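Local coordinates for protein CurH (Lyngbya majuscula, PDB 3KG7) that probably catalyses the dehydration of beta-hydroxyacyl intermediates during curacin assembly, as the double-hotdog dehydratase domain of a polyketide synthase module, at residues Phe216-Ser219 with Phe225-Pro228; Gly39-Tyr44 with Val48-Ser53. All blocks are in the same frame, centred on the assembly; numbering follows the deposited sequence.

Contact 1 (Phe216-Ser219 with Phe225-Pro228); sequences FDFS and FWAP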
ATOM      1  N   PHE C 216       2.421 -29.347 -33.988  1.00 98.79           N
ATOM      2  CA  PHE C 216       1.942 -30.733 -34.047  1.00101.35           C
ATOM      3  C   PHE C 216       2.933 -31.703 -33.392  1.00101.02           C
ATOM      4  O   PHE C 216       2.690 -32.912 -33.342  1.00100.72           O
ATOM      5  CB  PHE C 216       1.667 -31.147 -35.501  1.00103.51           C
ATOM      6  CG  PHE C 216       0.545 -30.377 -36.152  1.00105.25           C
ATOM      7  CD1 PHE C 216       0.789 -29.163 -36.793  1.00105.65           C
ATOM      8  CD2 PHE C 216      -0.759 -30.865 -36.122  1.00106.25           C
ATOM      9  CE1 PHE C 216      -0.248 -28.445 -37.390  1.00105.88           C
ATOM     10  CE2 PHE C 216      -1.803 -30.155 -36.718  1.00106.72           C
ATOM     11  CZ  PHE C 216      -1.546 -28.943 -37.353  1.00105.46           C
ATOM     12  N   ASP C 217       4.037 -31.155 -32.884  1.00101.01           N
ATOM     13  CA  ASP C 217       5.151 -31.933 -32.345  1.00100.99           C
ATOM     14  C   ASP C 217       5.052 -32.053 -30.827  1.00101.28           C
ATOM     15  O   ASP C 217       5.452 -33.070 -30.251  1.00 99.45           O
ATOM     16  CB  ASP C 217       6.474 -31.262 -32.728  1.00100.72           C
ATOM     17  CG  ASP C 217       7.567 -32.253 -33.085  1.00 99.48           C
ATOM     18  OD1 ASP C 217       7.676 -33.309 -32.426  1.00 99.16           O
ATOM     19  OD2 ASP C 217       8.333 -31.956 -34.025  1.00 98.77           O
ATOM     20  N   PHE C 218       4.531 -30.998 -30.197  1.00103.28           N
ATOM     21  CA  PHE C 218       4.309 -30.932 -28.750  1.00105.98           C
ATOM     22  C   PHE C 218       3.527 -32.168 -28.277  1.00107.82           C
ATOM     23  O   PHE C 218       2.291 -32.148 -28.254  1.00107.93           O
ATOM     24  CB  PHE C 218       3.525 -29.652 -28.392  1.00105.59           C
ATOM     25  CG  PHE C 218       4.293 -28.355 -28.598  1.00106.43           C
ATOM     26  CD1 PHE C 218       4.437 -27.447 -27.549  1.00105.65           C
ATOM     27  CD2 PHE C 218       4.843 -28.024 -29.839  1.00106.30           C
ATOM     28  CE1 PHE C 218       5.130 -26.245 -27.729  1.00104.95           C
ATOM     29  CE2 PHE C 218       5.540 -26.819 -30.023  1.00105.05           C
ATOM     30  CZ  PHE C 218       5.682 -25.934 -28.967  1.00104.60           C
ATOM     31  N   SER C 219       4.248 -33.232 -27.908  1.00110.07           N
ATOM     32  CA  SER C 219       3.645 -34.551 -27.629  1.00112.26           C
ATOM     33  C   SER C 219       2.285 -34.447 -26.934  1.00112.04           C
ATOM     34  O   SER C 219       2.180 -33.975 -25.795  1.00112.72           O
ATOM     35  CB  SER C 219       4.600 -35.455 -26.839  1.00113.18           C
ATOM     36  OG  SER C 219       4.625 -35.106 -25.465  1.00115.46           O
ATOM     37  N   PHE C 225      -0.098 -30.730 -19.429  1.00 88.74           N
ATOM     38  CA  PHE C 225      -0.031 -29.339 -19.902  1.00 85.10           C
ATOM     39  C   PHE C 225       1.400 -28.815 -20.034  1.00 84.40           C
ATOM     40  O   PHE C 225       2.289 -29.204 -19.272  1.00 83.20           O
ATOM     41  CB  PHE C 225      -0.831 -28.443 -18.942  1.00 82.64           C
ATOM     42  CG  PHE C 225      -0.900 -26.994 -19.345  1.00 80.91           C
ATOM     43  CD1 PHE C 225      -1.451 -26.613 -20.569  1.00 80.91           C
ATOM     44  CD2 PHE C 225      -0.456 -26.001 -18.468  1.00 80.34           C
ATOM     45  CE1 PHE C 225      -1.528 -25.257 -20.928  1.00 81.31           C
ATOM     46  CE2 PHE C 225      -0.532 -24.648 -18.812  1.00 78.72           C
ATOM     47  CZ  PHE C 225      -1.067 -24.274 -20.043  1.00 79.79           C
ATOM     48  N   TRP C 226       1.606 -27.937 -21.015  1.00 84.95           N
ATOM     49  CA  TRP C 226       2.858 -27.187 -21.175  1.00 84.73           C
ATOM     50  C   TRP C 226       2.701 -25.787 -20.569  1.00 83.21           C
ATOM     51  O   TRP C 226       2.152 -24.889 -21.217  1.00 81.75           O
ATOM     52  CB  TRP C 226       3.220 -27.043 -22.658  1.00 87.28           C
ATOM     53  CG  TRP C 226       3.851 -28.239 -23.325  1.00 88.28           C
ATOM     54  CD1 TRP C 226       3.240 -29.113 -24.180  1.00 89.44           C
ATOM     55  CD2 TRP C 226       5.220 -28.664 -23.231  1.00 88.87           C
ATOM     56  NE1 TRP C 226       4.135 -30.067 -24.612  1.00 89.68           N
ATOM     57  CE2 TRP C 226       5.357 -29.813 -24.046  1.00 89.64           C
ATOM     58  CE3 TRP C 226       6.339 -28.193 -22.532  1.00 89.10           C
ATOM     59  CZ2 TRP C 226       6.574 -30.501 -24.181  1.00 89.19           C
ATOM     60  CZ3 TRP C 226       7.552 -28.878 -22.669  1.00 89.19           C
ATOM     61  CH2 TRP C 226       7.656 -30.020 -23.487  1.00 88.97           C
ATOM     62  N   ALA C 227       3.188 -25.607 -19.340  1.00 81.66           N
ATOM     63  CA  ALA C 227       3.063 -24.332 -18.617  1.00 82.54           C
ATOM     64  C   ALA C 227       4.208 -23.368 -18.909  1.00 82.78           C
ATOM     65  O   ALA C 227       5.376 -23.757 -18.824  1.00 83.42           O
ATOM     66  CB  ALA C 227       2.973 -24.572 -17.125  1.00 82.51           C
ATOM     67  N   PRO C 228       3.876 -22.111 -19.264  1.00 81.57           N
ATOM     68  CA  PRO C 228       4.883 -21.060 -19.350  1.00 80.12           C
ATOM     69  C   PRO C 228       5.714 -21.001 -18.073  1.00 78.46           C
ATOM     70  O   PRO C 228       5.167 -21.036 -16.973  1.00 76.79           O
ATOM     71  CB  PRO C 228       4.046 -19.790 -19.513  1.00 81.84           C
ATOM     72  CG  PRO C 228       2.807 -20.252 -20.197  1.00 82.95           C
ATOM     73  CD  PRO C 228       2.535 -21.622 -19.642  1.00 82.20           C
TER

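Contact 2 (Gly39-Tyr44 with Val48-Ser53); sequences GDHRVY and VIPGVS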
ATOM      1  N   GLY C  39     -12.373 -17.380 -16.538  1.00 79.65           N
ATOM      2  CA  GLY C  39     -13.243 -18.533 -16.694  1.00 78.10           C
ATOM      3  C   GLY C  39     -13.209 -19.148 -18.075  1.00 79.75           C
ATOM      4  O   GLY C  39     -13.641 -20.283 -18.260  1.00 80.32           O
ATOM      5  N   ASP C  40     -12.698 -18.403 -19.052  1.00 81.55           N
ATOM      6  CA  ASP C  40     -12.560 -18.918 -20.412  1.00 82.54           C
ATOM      7  C   ASP C  40     -11.114 -19.298 -20.779  1.00 83.05           C
ATOM      8  O   ASP C  40     -10.834 -19.650 -21.929  1.00 83.84           O
ATOM      9  CB  ASP C  40     -13.194 -17.959 -21.428  1.00 85.07           C
ATOM     10  CG  ASP C  40     -14.721 -18.093 -21.496  1.00 87.10           C
ATOM     11  OD1 ASP C  40     -15.270 -19.187 -21.211  1.00 86.63           O
ATOM     12  OD2 ASP C  40     -15.379 -17.089 -21.845  1.00 88.73           O
ATOM     13  N   HIS C  41     -10.206 -19.225 -19.804  1.00 82.89           N
ATOM     14  CA  HIS C  41      -8.860 -19.802 -19.947  1.00 83.27           C
ATOM     15  C   HIS C  41      -8.722 -21.004 -19.009  1.00 83.92           C
ATOM     16  O   HIS C  41      -8.244 -20.878 -17.877  1.00 84.88           O
ATOM     17  CB  HIS C  41      -7.753 -18.768 -19.682  1.00 85.33           C
ATOM     18  CG  HIS C  41      -6.372 -19.311 -19.885  1.00 88.11           C
ATOM     19  ND1 HIS C  41      -5.606 -19.804 -18.850  1.00 89.64           N
ATOM     20  CD2 HIS C  41      -5.631 -19.470 -21.008  1.00 88.94           C
ATOM     21  CE1 HIS C  41      -4.449 -20.232 -19.325  1.00 88.87           C
ATOM     22  NE2 HIS C  41      -4.438 -20.037 -20.632  1.00 89.39           N
ATOM     23  N   ARG C  42      -9.147 -22.167 -19.490  1.00 84.12           N
ATOM     24  CA  ARG C  42      -9.276 -23.341 -18.639  1.00 84.58           C
ATOM     25  C   ARG C  42      -8.169 -24.363 -18.885  1.00 83.31           C
ATOM     26  O   ARG C  42      -8.053 -24.925 -19.986  1.00 83.77           O
ATOM     27  CB  ARG C  42     -10.665 -23.978 -18.819  1.00 85.98           C
ATOM     28  CG  ARG C  42     -11.838 -23.003 -18.638  1.00 86.99           C
ATOM     29  CD  ARG C  42     -13.208 -23.691 -18.717  1.00 88.25           C
ATOM     30  NE  ARG C  42     -13.548 -24.404 -17.480  1.00 91.59           N
ATOM     31  CZ  ARG C  42     -14.103 -23.851 -16.399  1.00 92.24           C
ATOM     32  NH1 ARG C  42     -14.399 -22.557 -16.365  1.00 93.57           N
ATOM     33  NH2 ARG C  42     -14.358 -24.596 -15.334  1.00 92.45           N
ATOM     34  N   VAL C  43      -7.350 -24.583 -17.855  1.00 81.03           N
ATOM     35  CA  VAL C  43      -6.388 -25.693 -17.841  1.00 80.34           C
ATOM     36  C   VAL C  43      -6.864 -26.752 -16.836  1.00 80.10           C
ATOM     37  O   VAL C  43      -7.180 -26.433 -15.688  1.00 80.05           O
ATOM     38  CB  VAL C  43      -4.948 -25.230 -17.507  1.00 78.93           C
ATOM     39  CG1 VAL C  43      -3.965 -26.366 -17.715  1.00 78.78           C
ATOM     40  CG2 VAL C  43      -4.549 -24.050 -18.374  1.00 79.55           C
ATOM     41  N   TYR C  44      -6.917 -28.007 -17.276  1.00 78.90           N
ATOM     42  CA  TYR C  44      -7.508 -29.095 -16.486  1.00 80.04           C
ATOM     43  C   TYR C  44      -8.883 -28.686 -15.964  1.00 81.39           C
ATOM     44  O   TYR C  44      -9.215 -28.897 -14.792  1.00 81.03           O
ATOM     45  CB  TYR C  44      -6.586 -29.517 -15.337  1.00 79.12           C
ATOM     46  CG  TYR C  44      -5.211 -29.930 -15.797  1.00 79.49           C
ATOM     47  CD1 TYR C  44      -5.011 -31.149 -16.449  1.00 77.40           C
ATOM     48  CD2 TYR C  44      -4.109 -29.097 -15.592  1.00 79.22           C
ATOM     49  CE1 TYR C  44      -3.752 -31.529 -16.883  1.00 77.79           C
ATOM     50  CE2 TYR C  44      -2.842 -29.472 -16.019  1.00 79.56           C
ATOM     51  CZ  TYR C  44      -2.672 -30.689 -16.665  1.00 78.46           C
ATOM     52  OH  TYR C  44      -1.420 -31.065 -17.095  1.00 78.77           O
ATOM     53  N   VAL C  48      -7.572 -20.564 -14.880  1.00 82.92           N
ATOM     54  CA  VAL C  48      -6.202 -20.209 -14.501  1.00 82.58           C
ATOM     55  C   VAL C  48      -5.764 -18.978 -15.269  1.00 81.67           C
ATOM     56  O   VAL C  48      -6.084 -18.844 -16.449  1.00 84.15           O
ATOM     57  CB  VAL C  48      -5.212 -21.354 -14.836  1.00 82.24           C
ATOM     58  CG1 VAL C  48      -3.775 -20.923 -14.570  1.00 80.89           C
ATOM     59  CG2 VAL C  48      -5.554 -22.625 -14.045  1.00 82.68           C
ATOM     60  N   ILE C  49      -5.028 -18.094 -14.595  1.00 81.48           N
ATOM     61  CA  ILE C  49      -4.419 -16.905 -15.214  1.00 80.62           C
ATOM     62  C   ILE C  49      -3.119 -17.297 -15.900  1.00 81.00           C
ATOM     63  O   ILE C  49      -2.163 -17.695 -15.223  1.00 81.87           O
ATOM     64  CB  ILE C  49      -4.044 -15.849 -14.165  1.00 80.58           C
ATOM     65  CG1 ILE C  49      -5.266 -15.354 -13.403  1.00 77.99           C
ATOM     66  CG2 ILE C  49      -3.301 -14.673 -14.815  1.00 82.81           C
ATOM     67  CD1 ILE C  49      -4.917 -14.319 -12.375  1.00 79.80           C
ATOM     68  N   PRO C  50      -3.056 -17.169 -17.237  1.00 82.46           N
ATOM     69  CA  PRO C  50      -1.785 -17.458 -17.899  1.00 82.06           C
ATOM     70  C   PRO C  50      -0.709 -16.424 -17.520  1.00 82.80           C
ATOM     71  O   PRO C  50      -0.997 -15.225 -17.347  1.00 80.54           O
ATOM     72  CB  PRO C  50      -2.131 -17.396 -19.387  1.00 83.42           C
ATOM     73  CG  PRO C  50      -3.314 -16.488 -19.448  1.00 86.62           C
ATOM     74  CD  PRO C  50      -4.095 -16.747 -18.193  1.00 85.21           C
ATOM     75  N   GLY C  51       0.515 -16.927 -17.371  1.00 83.87           N
ATOM     76  CA  GLY C  51       1.665 -16.143 -16.920  1.00 82.86           C
ATOM     77  C   GLY C  51       1.855 -14.803 -17.598  1.00 82.77           C
ATOM     78  O   GLY C  51       2.120 -13.799 -16.924  1.00 83.61           O
ATOM     79  N   VAL C  52       1.718 -14.771 -18.923  1.00 82.42           N
ATOM     80  CA  VAL C  52       1.917 -13.520 -19.673  1.00 83.32           C
ATOM     81  C   VAL C  52       1.018 -12.346 -19.227  1.00 84.24           C
ATOM     82  O   VAL C  52       1.309 -11.189 -19.536  1.00 87.90           O
ATOM     83  CB  VAL C  52       1.858 -13.711 -21.220  1.00 83.35           C
ATOM     84  CG1 VAL C  52       2.995 -14.621 -21.690  1.00 81.24           C
ATOM     85  CG2 VAL C  52       0.489 -14.227 -21.680  1.00 81.75           C
ATOM     86  N   SER C  53      -0.045 -12.648 -18.482  1.00 82.40           N
ATOM     87  CA  SER C  53      -0.941 -11.623 -17.935  1.00 80.66           C
ATOM     88  C   SER C  53      -0.198 -10.639 -17.064  1.00 80.91           C
ATOM     89  O   SER C  53      -0.496  -9.443 -17.063  1.00 83.25           O
ATOM     90  CB  SER C  53      -2.061 -12.253 -17.110  1.00 78.54           C
ATOM     91  OG  SER C  53      -2.732 -13.237 -17.864  1.00 81.51           O
TER

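Contact 1 (Phe216-Ser219 with Phe225-Pro228)
W226 meets F218 in an edge-to-face aromatic pair that joins the loop 216-219 to strand 225-236. F225 comes first along this strand segment, its backbone hydrogen-bonded to A286. At W226 the CB points toward the loop. With CG beside the backbone N and anti to the carbonyl carbon (chi1 -79°), the indole extends across to F218, whose CA lies 8.6 Å from the CA of W226. The five-membered ring of W226 receives the phenyl edge on one face: the ring centroids of F218 and W226 are 5.3 Å apart and their planes are turned by 75°, a T-shaped arrangement. F218 CD1 leads, 3.9 Å from W226 CD1 and offset toward the rim of the indole, while W226 CD1 lies near the plane of the phenyl ring. F218 CB lies 3.9 Å from W226 NE1, so the pyrrole side takes both this carbon and CD1 of the phenyl ring. F218 turns CG beside its own backbone N as well (chi1 -68°), which brings CB and the CD1 edge of the ring, rather than its face, against the indole. The setting is the second half of the double hotdog fold, where the loop after helix 202-207 returns to a long strand that runs antiparallel to both 66-73 and 274-286. R261, on strand 260-268, forms a cation-pi interaction with F218 and also touches W226, bringing a charge to this pair at the protein surface, and W226 rests in addition on V283 and R285 of strand 274-286. Next, A227 has its backbone bonded to K284 and its methyl on A286, and P228 packs on F281.

Contact 2 (Gly39-Tyr44 with Val48-Ser53)
H41 and V48 join two lengths of chain flanking a tight turn: V48 N donates to H41 O over 3.1 Å, nearly straight (172°), and the histidine side chain reaches back to the carbonyl of the same valine. H41 CB lies 3.6 Å from V48 O. CG sits anti to the backbone N (chi1 -177°), which swings the imidazole over the 48-50 chain, and H41 CG is 3.5 Å from V48 O and 3.8 Å from P50 CD. H41 ND1 donates to V48 O at 2.6 Å in a bent bond (N-H...O 143°); the nitrogen stands above the carbonyl plane and the oxygen is tilted from the ring plane. P50 lies over one face of the imidazole, its CD 3.7 Å from the H41 ring centroid in a CH-pi contact. H41 CD2 faces P50 CG at 4.1 Å. Farther out, H41 CE1 is 3.7 Å from P50 CB, and at the tip H41 NE2 meets P50 CB at the same separation. Losing the imidazole to an alanine here removes the donor to V48 O and would probably leave that buried carbonyl without its mate and a gap beside the proline ring. Beside the histidine, V43 CB packs loosely on V48 CG2, and L162 touches both H41 and V43. P50 O takes bonds from S53 N and S53 OG where the chain turns into helix 52-62, and P50 touches D206. The H41-to-P50 spacing resembles the HxxxGxxxxP motif of polyketide synthase dehydratases, aspartate replacing glycine, consistent with H41 being the active-site histidine and D206 its acidic partner.

How the contacts relate
Contact 2 is buried, about 9 Å from the centre of the chain, whereas contact 1 is a surface contact about 16 Å from it. Their chemistry follows: backbone and imidazole hydrogen bonds with a proline CH-pi contact inside, and a lone T-shaped aromatic pair near an arginine outside. They belong to the two different hotdog halves, yet helix 202-207 relates them, since residues of 48-53 pack on it and the loop carrying 216-219 follows it. The two contacts also touch directly: Y44 OH probably hydrogen-bonds to F225 N (2.7 Å), and V43 packs on the F225 ring, joining segment 39-44 to the strand 225-236.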